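Local structure of nitrite oxidoreductase subunit C (Kuenenia stuttgartiensis, 7B04) at residues Glu47-Tyr53 against Pro313-Ile319; Gln123-Glu129 against Glu182-Tyr188. The protein carries a heme b and two bound calcium ions and probably passes electrons within the nitrite oxidoreductase complex of an anammox bacterium. One frame throughout, in Å; residues are numbered along the deposited sequence. Where two conformers were deposited one is given.

From the N terminus, the chain first reaches Glu47-Tyr53, whose partner Pro313-Ile319 comes only near the C terminus. Contact 1 therefore closes a loop of 259 residues, enclosing most of the fold, and joins a segment near the N terminus to one near the C terminus as neighbouring parallel strands. Contact 2 lies wholly within that loop: Gln123-Glu129 follows strand 108-116 and meets Glu182-Tyr188 after 52 further residues, which include strands 133-139 and 162-168, helix 169-175 and the heme ligand Met155. It ties together two loops that face subunit B. Contact 1 and contact 2 sit on opposite sides of the chain's centre, about 28 Å apart between nearest atoms.

Contact 1 (Glu47-Tyr53 against Pro313-Ile319); sequences EVLNVKY and PLSLERI
Tyr53 and Ile319 meet with the ring lying flat against the chain: Ile319 CA stands 4.0 Å from the centroid of the Tyr53 ring, almost on its normal, in a CH-pi contact. Farther out, the branched CG2 of Ile319 reaches the phenol end of the ring, 3.6 Å from Tyr53 CZ. The ring gets there because CG of Tyr53 is anti to the backbone N (chi1 170°), which carries it onward past the end of the strand. Glu317 crosses Asn50 at about a right angle, their carboxylate and amide planes 67° apart, and OE2 of Glu317 takes a weak hydrogen bond from Asn50 ND2 (2.7 Å). Its other oxygen, OE1, weakly accepts from Tyr53 N at 3.3 Å, so the carboxylate stands in for the next backbone carbonyl of the ladder, while Glu317 O turns to His104. That ladder is a parallel strand pair. Here strand 49-53 lies between 97-104 and 306-316; the arrangement is consistent with a DOMON-type beta-sandwich. Leu49 N to Pro313 O, Ser315 N to Leu49 O, Val51 N to Ser315 O and Glu317 N to Val51 O span 2.8 to 3.2 Å. Alternation puts Asn50 and Ser315 on one, partly exposed face, where polar groups suit, and Leu49, Val51, Leu314 and Leu316 on the buried one with Phe289 and Ala102. There Leu49 and Leu314 lie next to each other with both tips directed alike, Leu49 CD1 to Leu314 CD1 3.5 Å, and Leu314 CD1 also meets CG2 of Val51.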
loop_
_atom_site.group_PDB
_atom_site.type_symbol
_atom_site.label_atom_id
_atom_site.label_comp_id
_atom_site.label_asym_id
_atom_site.label_seq_id
_atom_site.Cartn_x
_atom_site.Cartn_y
_atom_site.Cartn_z
ATOM N N GLU C 47 2.932 -20.189 65.669
ATOM C CA GLU C 47 4.086 -19.354 65.969
ATOM C C GLU C 47 3.737 -17.891 65.735
ATOM O O GLU C 47 3.129 -17.536 64.722
ATOM C CB GLU C 47 5.296 -19.761 65.127
ATOM C CG GLU C 47 6.600 -19.135 65.607
ATOM C CD GLU C 47 7.813 -19.659 64.863
ATOM O OE1 GLU C 47 8.948 -19.354 65.288
ATOM O OE2 GLU C 47 7.631 -20.379 63.859
ATOM N N VAL C 48 4.153 -17.037 66.665
ATOM C CA VAL C 48 3.778 -15.629 66.660
ATOM C C VAL C 48 4.954 -14.790 66.190
ATOM O O VAL C 48 6.106 -15.032 66.572
ATOM C CB VAL C 48 3.310 -15.186 68.061
ATOM C CG1 VAL C 48 3.015 -13.690 68.091
ATOM C CG2 VAL C 48 2.083 -15.983 68.486
ATOM N N LEU C 49 4.656 -13.789 65.366
ATOM C CA LEU C 49 5.646 -12.831 64.901
ATOM C C LEU C 49 5.630 -11.654 65.868
ATOM O O LEU C 49 4.616 -10.958 65.994
ATOM C CB LEU C 49 5.334 -12.389 63.470
ATOM C CG LEU C 49 6.374 -11.612 62.654
ATOM C CD1 LEU C 49 6.308 -10.134 62.962
ATOM C CD2 LEU C 49 7.777 -12.142 62.890
ATOM N N ASN C 50 6.749 -11.436 66.547
ATOM C CA ASN C 50 6.857 -10.396 67.560
ATOM C C ASN C 50 7.599 -9.200 66.978
ATOM O O ASN C 50 8.717 -9.343 66.471
ATOM C CB ASN C 50 7.581 -10.931 68.796
ATOM C CG ASN C 50 7.477 -10.001 69.985
ATOM O OD1 ASN C 50 6.737 -9.019 69.959
ATOM N ND2 ASN C 50 8.228 -10.305 71.037
ATOM N N VAL C 51 6.979 -8.026 67.056
ATOM C CA VAL C 51 7.597 -6.792 66.587
ATOM C C VAL C 51 8.386 -6.219 67.758
ATOM O O VAL C 51 7.807 -5.745 68.739
ATOM C CB VAL C 51 6.551 -5.794 66.077
ATOM C CG1 VAL C 51 7.228 -4.552 65.547
ATOM C CG2 VAL C 51 5.705 -6.420 65.001
ATOM N N LYS C 52 9.711 -6.276 67.657
ATOM C CA LYS C 52 10.578 -5.837 68.740
ATOM C C LYS C 52 10.682 -4.318 68.758
ATOM O O LYS C 52 10.886 -3.689 67.715
ATOM C CB LYS C 52 11.963 -6.466 68.594
ATOM C CG LYS C 52 12.894 -6.167 69.751
ATOM C CD LYS C 52 14.178 -6.965 69.639
ATOM C CE LYS C 52 15.188 -6.530 70.685
ATOM N NZ LYS C 52 14.728 -6.846 72.064
ATOM N N TYR C 53 10.535 -3.729 69.942
ATOM C CA TYR C 53 10.688 -2.288 70.083
ATOM C C TYR C 53 12.164 -1.905 70.151
ATOM O O TYR C 53 12.910 -2.419 70.990
ATOM C CB TYR C 53 9.966 -1.792 71.332
ATOM C CG TYR C 53 10.307 -0.360 71.641
ATOM C CD1 TYR C 53 9.781 0.673 70.880
ATOM C CD2 TYR C 53 11.186 -0.043 72.666
ATOM C CE1 TYR C 53 10.103 1.986 71.147
ATOM C CE2 TYR C 53 11.516 1.266 72.937
ATOM C CZ TYR C 53 10.970 2.276 72.175
ATOM O OH TYR C 53 11.295 3.583 72.442
ATOM N N PRO C 313 -0.212 -15.086 63.508
ATOM C CA PRO C 313 -0.382 -14.109 64.588
ATOM C C PRO C 313 0.750 -13.096 64.599
ATOM O O PRO C 313 1.892 -13.395 64.245
ATOM C CB PRO C 313 -0.362 -14.971 65.857
ATOM C CG PRO C 313 -0.670 -16.351 65.390
ATOM C CD PRO C 313 -0.055 -16.452 64.028
ATOM N N LEU C 314 0.410 -11.880 65.017
ATOM C CA LEU C 314 1.365 -10.784 65.089
ATOM C C LEU C 314 1.152 -10.052 66.402
ATOM O O LEU C 314 0.012 -9.738 66.751
ATOM C CB LEU C 314 1.184 -9.825 63.908
ATOM C CG LEU C 314 1.794 -8.438 64.078
ATOM C CD1 LEU C 314 3.263 -8.527 63.782
ATOM C CD2 LEU C 314 1.132 -7.425 63.164
ATOM N N SER C 315 2.237 -9.784 67.125
ATOM C CA SER C 315 2.175 -9.043 68.378
ATOM C C SER C 315 3.161 -7.885 68.345
ATOM O O SER C 315 4.292 -8.035 67.875
ATOM C CB SER C 315 2.473 -9.947 69.580
ATOM O OG SER C 315 2.481 -9.203 70.785
ATOM N N LEU C 316 2.727 -6.732 68.845
ATOM C CA LEU C 316 3.573 -5.553 68.966
ATOM C C LEU C 316 3.965 -5.352 70.424
ATOM O O LEU C 316 3.103 -5.367 71.309
ATOM C CB LEU C 316 2.864 -4.307 68.430
ATOM C CG LEU C 316 2.960 -4.058 66.923
ATOM C CD1 LEU C 316 2.036 -4.989 66.149
ATOM C CD2 LEU C 316 2.654 -2.605 66.602
ATOM N N GLU C 317 5.259 -5.171 70.667
ATOM C CA GLU C 317 5.741 -4.890 72.010
ATOM C C GLU C 317 5.374 -3.466 72.426
ATOM O O GLU C 317 5.149 -2.583 71.594
ATOM C CB GLU C 317 7.259 -5.070 72.083
ATOM C CG GLU C 317 7.721 -6.379 72.699
ATOM C CD GLU C 317 9.108 -6.780 72.232
ATOM O OE1 GLU C 317 10.039 -5.958 72.362
ATOM O OE2 GLU C 317 9.267 -7.916 71.737
ATOM N N ARG C 318 5.326 -3.248 73.737
ATOM C CA ARG C 318 5.095 -1.913 74.262
ATOM C C ARG C 318 6.361 -1.068 74.136
ATOM O O ARG C 318 7.468 -1.581 73.950
ATOM C CB ARG C 318 4.643 -1.974 75.722
ATOM C CG ARG C 318 3.221 -2.480 75.915
ATOM C CD ARG C 318 3.119 -3.375 77.140
ATOM N NE ARG C 318 1.762 -3.875 77.344
ATOM C CZ ARG C 318 1.291 -4.999 76.811
ATOM N NH1 ARG C 318 0.043 -5.377 77.052
ATOM N NH2 ARG C 318 2.068 -5.744 76.038
ATOM N N ILE C 319 6.186 0.245 74.242
ATOM C CA ILE C 319 7.300 1.174 74.104
ATOM C C ILE C 319 8.008 1.297 75.447
ATOM O O ILE C 319 7.366 1.491 76.486
ATOM C CB ILE C 319 6.811 2.546 73.611
ATOM C CG1 ILE C 319 6.178 2.428 72.223
ATOM C CG2 ILE C 319 7.954 3.554 73.602
ATOM C CD1 ILE C 319 5.436 3.673 71.792
#

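Contact 2 (Gln123-Glu129 against Glu182-Tyr188); sequences QAIATQE and EECPARY
Arg187, reaching from Glu182-Tyr188 to Gln123-Glu129, centres a contact between two irregular loops of a heme domain of the ethylbenzene dehydrogenase (DOMON-like) family, at the interface with subunit B. One loop, flanked in sequence by the calcium ligands Asn121 and Asp132, makes a type I beta turn from Ala126 to Glu129; the other follows helix 169-175. Arg187 lies along Ile125, the two side chains pointing opposite ways, with Ile125 CG2 3.8 Å from Arg187 CB. A bend at chi2 (65°) then turns the arginine toward Glu129, which comes from the opposite direction. Their flat groups are tilted by 25°, and Glu129 OE1 joins Arg187 NE at 3.3 Å in a salt bridge whose hydrogen bond is weak. Ala126 CB comes within 3.4 Å of Arg187 NE and also touches Tyr188 OH; its short side chain lets the two loops come close. An alanine in place of Arg187 is likely to leave Glu129 without its charge partner here and Ile125 less well covered. Tyr188 OH is hydrogen-bonded to the carboxylate of Asp136 of subunit B, whose backbone N bonds Gln128 OE1, and Arg230 of that subunit bonds to Glu182 O. Ile125, buried and apolar, sends CD1 to the carbonyl oxygens of Glu182 and Glu183. Gln123 OE1 touches Arg187 CD at 3.2 Å, without a hydrogen bond. The long, extended side chains of Gln123 and Glu182 cross at about a right angle, amide and carboxylate planes 88° apart, and Gln123 NE2 gives Glu182 OE1 a weak hydrogen bond of 2.6 Å.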
loop_
_atom_site.group_PDB
_atom_site.type_symbol
_atom_site.label_atom_id
_atom_site.label_comp_id
_atom_site.label_asym_id
_atom_site.label_seq_id
_atom_site.Cartn_x
_atom_site.Cartn_y
_atom_site.Cartn_z
ATOM N N GLN C 123 11.391 -5.997 35.742
ATOM C CA GLN C 123 10.591 -5.181 34.839
ATOM C C GLN C 123 9.587 -6.073 34.107
ATOM O O GLN C 123 9.788 -7.282 33.938
ATOM C CB GLN C 123 11.478 -4.397 33.863
ATOM C CG GLN C 123 11.604 -4.934 32.469
ATOM C CD GLN C 123 12.414 -3.996 31.587
ATOM O OE1 GLN C 123 12.732 -4.327 30.444
ATOM N NE2 GLN C 123 12.732 -2.825 32.103
ATOM N N ALA C 124 8.507 -5.442 33.656
ATOM C CA ALA C 124 7.387 -6.110 32.996
ATOM C C ALA C 124 6.936 -5.319 31.764
ATOM O O ALA C 124 5.769 -4.980 31.578
ATOM C CB ALA C 124 6.236 -6.329 33.977
ATOM N N ILE C 125 7.888 -4.943 30.919
ATOM C CA ILE C 125 7.589 -4.164 29.719
ATOM C C ILE C 125 7.316 -5.065 28.520
ATOM O O ILE C 125 6.436 -4.780 27.708
ATOM C CB ILE C 125 8.759 -3.195 29.425
ATOM C CG1 ILE C 125 8.854 -2.115 30.508
ATOM C CG2 ILE C 125 8.590 -2.558 28.046
ATOM C CD1 ILE C 125 9.796 -0.982 30.165
ATOM N N ALA C 126 8.024 -6.180 28.409
ATOM C CA ALA C 126 7.778 -7.108 27.313
ATOM C C ALA C 126 6.569 -7.979 27.640
ATOM O O ALA C 126 6.288 -8.276 28.805
ATOM C CB ALA C 126 9.012 -7.970 27.043
ATOM N N THR C 127 5.864 -8.407 26.590
ATOM C CA THR C 127 4.599 -9.114 26.775
ATOM C C THR C 127 4.760 -10.426 27.539
ATOM O O THR C 127 3.866 -10.821 28.300
ATOM C CB THR C 127 3.951 -9.371 25.406
ATOM O OG1 THR C 127 3.598 -8.124 24.802
ATOM C CG2 THR C 127 2.714 -10.241 25.553
ATOM N N GLN C 128 5.899 -11.091 27.389
ATOM C CA GLN C 128 6.148 -12.395 28.001
ATOM C C GLN C 128 6.844 -12.300 29.362
ATOM O O GLN C 128 7.183 -13.334 29.947
ATOM C CB GLN C 128 6.941 -13.299 27.046
ATOM C CG GLN C 128 8.388 -12.910 26.832
ATOM C CD GLN C 128 8.524 -11.757 25.869
ATOM O OE1 GLN C 128 7.682 -11.566 24.992
ATOM N NE2 GLN C 128 9.577 -10.971 26.036
ATOM N N GLU C 129 7.165 -11.093 29.827
ATOM C CA GLU C 129 7.932 -10.915 31.053
ATOM C C GLU C 129 7.055 -10.390 32.182
ATOM O O GLU C 129 6.195 -9.524 31.976
ATOM C CB GLU C 129 9.099 -9.957 30.804
ATOM C CG GLU C 129 10.077 -10.526 29.805
ATOM C CD GLU C 129 11.338 -9.695 29.692
ATOM O OE1 GLU C 129 11.312 -8.518 30.096
ATOM O OE2 GLU C 129 12.347 -10.216 29.190
ATOM N N GLU C 182 10.337 3.438 33.862
ATOM C CA GLU C 182 11.053 2.928 32.702
ATOM C C GLU C 182 10.106 2.842 31.513
ATOM O O GLU C 182 8.978 2.357 31.640
ATOM C CB GLU C 182 11.656 1.556 32.997
ATOM C CG GLU C 182 12.893 1.589 33.879
ATOM C CD GLU C 182 13.464 0.207 34.120
ATOM O OE1 GLU C 182 12.786 -0.783 33.776
ATOM O OE2 GLU C 182 14.590 0.110 34.654
ATOM N N GLU C 183 10.566 3.313 30.360
ATOM C CA GLU C 183 9.789 3.311 29.131
ATOM C C GLU C 183 10.403 2.333 28.131
ATOM O O GLU C 183 11.462 1.745 28.370
ATOM C CB GLU C 183 9.661 4.731 28.577
ATOM C CG GLU C 183 9.171 5.721 29.631
ATOM C CD GLU C 183 8.511 6.954 29.043
ATOM O OE1 GLU C 183 8.424 7.051 27.802
ATOM O OE2 GLU C 183 8.075 7.824 29.827
ATOM N N CYS C 184 9.717 2.165 27.000
ATOM C CA CYS C 184 10.034 1.076 26.076
ATOM C C CYS C 184 11.487 1.010 25.605
ATOM O O CYS C 184 12.016 -0.112 25.525
ATOM C CB CYS C 184 9.088 1.150 24.871
ATOM S SG CYS C 184 7.359 0.880 25.303
ATOM N N PRO C 185 12.175 2.109 25.269
ATOM C CA PRO C 185 13.570 1.968 24.811
ATOM C C PRO C 185 14.484 1.274 25.809
ATOM O O PRO C 185 15.528 0.747 25.402
ATOM C CB PRO C 185 14.007 3.418 24.564
ATOM C CG PRO C 185 12.749 4.126 24.242
ATOM C CD PRO C 185 11.701 3.496 25.114
ATOM N N ALA C 186 14.129 1.253 27.097
ATOM C CA ALA C 186 14.921 0.507 28.068
ATOM C C ALA C 186 14.864 -0.992 27.804
ATOM O O ALA C 186 15.812 -1.715 28.130
ATOM C CB ALA C 186 14.443 0.817 29.486
ATOM N N ARG C 187 13.768 -1.474 27.220
ATOM C CA ARG C 187 13.611 -2.883 26.887
ATOM C C ARG C 187 14.004 -3.200 25.452
ATOM O O ARG C 187 14.558 -4.273 25.194
ATOM C CB ARG C 187 12.160 -3.322 27.127
ATOM C CG ARG C 187 11.853 -4.759 26.730
ATOM C CD ARG C 187 12.616 -5.747 27.593
ATOM N NE ARG C 187 12.318 -7.131 27.246
ATOM C CZ ARG C 187 12.959 -7.814 26.306
ATOM N NH1 ARG C 187 13.936 -7.238 25.619
ATOM N NH2 ARG C 187 12.624 -9.071 26.051
ATOM N N TYR C 188 13.730 -2.293 24.517
ATOM C CA TYR C 188 14.039 -2.481 23.100
ATOM C C TYR C 188 14.898 -1.310 22.639
ATOM O O TYR C 188 14.393 -0.350 22.039
ATOM C CB TYR C 188 12.761 -2.603 22.271
ATOM C CG TYR C 188 11.855 -3.727 22.721
ATOM C CD1 TYR C 188 12.159 -5.049 22.422
ATOM C CD2 TYR C 188 10.697 -3.468 23.444
ATOM C CE1 TYR C 188 11.336 -6.082 22.832
ATOM C CE2 TYR C 188 9.866 -4.495 23.855
ATOM C CZ TYR C 188 10.192 -5.801 23.547
ATOM O OH TYR C 188 9.372 -6.829 23.954
#